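Local atomic coordinates of yopT (Bacillus subtilis, PDB entry 2DLB), a protein that is of unknown function, encoded by the SPbeta prophage of Bacillus subtilis, and assembles as a homodimer. Residues Val30-Glu35 with Glu61-Thr65. Sequence-based numbering, arbitrary orientation.
Sequences VTRICE and EYEIT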
ATOM      1  N   VAL A  30      16.380   3.106  -4.012  1.00 11.22           N
ATOM      2  CA  VAL A  30      14.995   2.748  -3.800  1.00 11.76           C
ATOM      3  C   VAL A  30      14.885   1.763  -2.662  1.00 10.34           C
ATOM      4  O   VAL A  30      13.955   1.836  -1.833  1.00 11.93           O
ATOM      5  CB  VAL A  30      14.381   2.123  -5.099  1.00 16.78           C
ATOM      6  CG1 VAL A  30      13.103   1.359  -4.842  1.00 18.42           C
ATOM      7  CG2 VAL A  30      14.255   3.266  -6.115  1.00 17.60           C
ATOM      8  N   THR A  31      15.810   0.805  -2.543  1.00 11.50           N
ATOM      9  CA  THR A  31      15.772  -0.184  -1.467  1.00 11.79           C
ATOM     10  C   THR A  31      15.869   0.493  -0.114  1.00 12.71           C
ATOM     11  O   THR A  31      15.131   0.180   0.811  1.00 13.55           O
ATOM     12  CB  THR A  31      16.881  -1.221  -1.665  1.00 13.16           C
ATOM     13  OG1 THR A  31      16.589  -1.963  -2.872  1.00 13.61           O
ATOM     14  CG2 THR A  31      16.919  -2.198  -0.504  1.00 14.67           C
ATOM     15  N   ARG A  32      16.739   1.482   0.042  1.00 13.45           N
ATOM     16  CA  ARG A  32      16.870   2.162   1.336  1.00 14.40           C
ATOM     17  C   ARG A  32      15.541   2.805   1.712  1.00 14.59           C
ATOM     18  O   ARG A  32      15.081   2.759   2.858  1.00 14.82           O
ATOM     19  CB  ARG A  32      18.023   3.167   1.275  1.00 16.98           C
ATOM     20  CG  ARG A  32      18.440   3.909   2.521  1.00 28.44           C
ATOM     21  CD  ARG A  32      19.719   4.715   2.329  1.00 44.37           C
ATOM     22  NE  ARG A  32      20.450   5.048   3.539  1.00 62.59           N
ATOM     23  CZ  ARG A  32      21.220   6.094   3.793  1.00 65.54           C
ATOM     24  NH1 ARG A  32      21.404   7.047   2.875  1.00 78.88           N
ATOM     25  NH2 ARG A  32      21.840   6.262   4.963  1.00 76.10           N
ATOM     26  N   ILE A  33      14.908   3.437   0.738  1.00 13.09           N
ATOM     27  CA  ILE A  33      13.621   4.102   1.004  1.00 13.99           C
ATOM     28  C   ILE A  33      12.610   3.062   1.473  1.00 13.57           C
ATOM     29  O   ILE A  33      11.905   3.236   2.467  1.00 14.68           O
ATOM     30  CB  ILE A  33      13.107   4.851  -0.222  1.00 13.60           C
ATOM     31  CG1 ILE A  33      13.961   6.096  -0.522  1.00 16.91           C
ATOM     32  CG2 ILE A  33      11.613   5.247  -0.134  1.00 16.54           C
ATOM     33  CD1 ILE A  33      13.754   6.688  -1.909  1.00 20.20           C
ATOM     34  N   CYS A  34      12.497   1.965   0.762  1.00 11.68           N
ATOM     35  CA  CYS A  34      11.470   0.963   1.062  1.00 13.01           C
ATOM     36  C   CYS A  34      11.768   0.254   2.384  1.00 12.52           C
ATOM     37  O   CYS A  34      10.844   0.019   3.145  1.00 13.02           O
ATOM     38  CB  CYS A  34      11.391  -0.005  -0.110  1.00 14.19           C
ATOM     39  SG  CYS A  34      10.633   0.697  -1.596  1.00 15.60           S
ATOM     40  N   GLU A  35      13.049  -0.044   2.663  1.00 13.68           N
ATOM     41  CA  GLU A  35      13.387  -0.670   3.920  1.00 13.79           C
ATOM     42  C   GLU A  35      12.977   0.179   5.107  1.00 13.77           C
ATOM     43  O   GLU A  35      12.575  -0.328   6.160  1.00 15.14           O
ATOM     44  CB  GLU A  35      14.908  -0.916   3.960  1.00 19.19           C
ATOM     45  CG  GLU A  35      15.331  -1.875   5.032  1.00 22.95           C
ATOM     46  CD  GLU A  35      15.010  -3.341   4.832  1.00 23.22           C
ATOM     47  OE1 GLU A  35      14.521  -3.748   3.776  1.00 27.24           O
ATOM     48  OE2 GLU A  35      15.246  -4.054   5.826  1.00 32.37           O
ATOM     49  N   GLU A  61       5.763  -5.935   2.852  1.00 13.26           N
ATOM     50  CA  GLU A  61       6.913  -6.515   2.171  1.00 12.77           C
ATOM     51  C   GLU A  61       7.038  -5.769   0.852  1.00 10.95           C
ATOM     52  O   GLU A  61       6.051  -5.202   0.398  1.00 12.31           O
ATOM     53  CB  GLU A  61       6.786  -8.004   1.975  1.00 17.03           C
ATOM     54  CG  GLU A  61       6.795  -8.842   3.256  1.00 26.94           C
ATOM     55  CD  GLU A  61       5.330  -9.200   3.503  1.00 41.13           C
ATOM     56  OE1 GLU A  61       5.103  -9.874   4.520  1.00 62.37           O
ATOM     57  OE2 GLU A  61       4.488  -8.809   2.645  1.00 55.50           O
ATOM     58  N   TYR A  62       8.185  -5.786   0.230  1.00 11.71           N
ATOM     59  CA  TYR A  62       8.355  -5.162  -1.075  1.00 11.23           C
ATOM     60  C   TYR A  62       9.385  -5.913  -1.891  1.00 11.14           C
ATOM     61  O   TYR A  62      10.250  -6.609  -1.348  1.00 11.79           O
ATOM     62  CB  TYR A  62       8.737  -3.654  -0.925  1.00 13.47           C
ATOM     63  CG  TYR A  62      10.157  -3.508  -0.437  1.00 13.28           C
ATOM     64  CD1 TYR A  62      10.410  -3.576   0.928  1.00 14.31           C
ATOM     65  CD2 TYR A  62      11.199  -3.290  -1.339  1.00 18.10           C
ATOM     66  CE1 TYR A  62      11.712  -3.435   1.368  1.00 18.54           C
ATOM     67  CE2 TYR A  62      12.485  -3.181  -0.885  1.00 23.36           C
ATOM     68  CZ  TYR A  62      12.733  -3.246   0.466  1.00 22.15           C
ATOM     69  OH  TYR A  62      14.048  -3.132   0.845  1.00 31.66           O
ATOM     70  N   GLU A  63       9.293  -5.630  -3.195  1.00  9.66           N
ATOM     71  CA  GLU A  63      10.363  -6.099  -4.103  1.00 11.78           C
ATOM     72  C   GLU A  63      10.374  -5.180  -5.314  1.00 10.14           C
ATOM     73  O   GLU A  63       9.305  -4.801  -5.801  1.00 10.85           O
ATOM     74  CB  GLU A  63      10.159  -7.545  -4.489  1.00 14.50           C
ATOM     75  CG  GLU A  63       9.014  -7.781  -5.400  1.00 23.09           C
ATOM     76  CD  GLU A  63       8.882  -9.159  -6.025  1.00 31.14           C
ATOM     77  OE1 GLU A  63       9.809 -10.005  -5.845  1.00 30.29           O
ATOM     78  OE2 GLU A  63       7.822  -9.348  -6.700  1.00 39.86           O
ATOM     79  N   ILE A  64      11.557  -4.843  -5.826  1.00  9.72           N
ATOM     80  CA  ILE A  64      11.636  -4.114  -7.058  1.00  9.07           C
ATOM     81  C   ILE A  64      11.245  -5.059  -8.207  1.00  8.55           C
ATOM     82  O   ILE A  64      11.727  -6.190  -8.232  1.00 10.35           O
ATOM     83  CB  ILE A  64      13.037  -3.503  -7.244  1.00  9.78           C
ATOM     84  CG1 ILE A  64      13.393  -2.508  -6.123  1.00 11.33           C
ATOM     85  CG2 ILE A  64      13.168  -2.854  -8.625  1.00 11.34           C
ATOM     86  CD1 ILE A  64      14.760  -1.886  -6.148  1.00 13.79           C
ATOM     87  N   THR A  65      10.390  -4.594  -9.102  1.00  8.90           N
ATOM     88  CA  THR A  65       9.927  -5.327 -10.267  1.00  9.49           C
ATOM     89  C   THR A  65      10.734  -5.032 -11.519  1.00 10.06           C
ATOM     90  O   THR A  65      11.198  -5.929 -12.220  1.00 11.78           O
ATOM     91  CB  THR A  65       8.438  -4.994 -10.539  1.00 11.89           C
ATOM     92  OG1 THR A  65       7.677  -5.134  -9.313  1.00 13.32           O
ATOM     93  CG2 THR A  65       7.911  -5.933 -11.592  1.00 12.27           C
TER
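Start with the ring of Tyr-62, which reaches from the strand to the helix and has the largest covered area of any residue here. Cys-34 sits squarely over one face: its CB lies 3.4 Å from the ring centroid of Tyr-62, a CH-pi contact only 9° off the normal, and its SG, 4.5 Å from that centroid, adds a sulfur-aromatic contact. The polar part includes a hydrogen bond from Tyr-62 OH to Glu-35 OE1 at 3.0 Å, with OE1 at the ring edge, near its plane. Two residues on, Ile-64 supplies the aliphatic contact, its CD1 3.9 Å from Val-30 CG1; the same CD1 lies 3.8 Å from Thr-31 OG1, a hydroxyl already bonded to Glu-27 O within the helix. The axes run nearly antiparallel (167°), 9.5 Å apart. Along the strand, Glu-61 to Ile-64 pair in an antiparallel ladder with a strand of the second subunit. The chemistry thus implies a helix seated on a dimer-spanning sheet by apolar packing, the tyrosine hydroxyl satisfied by an exposed glutamate.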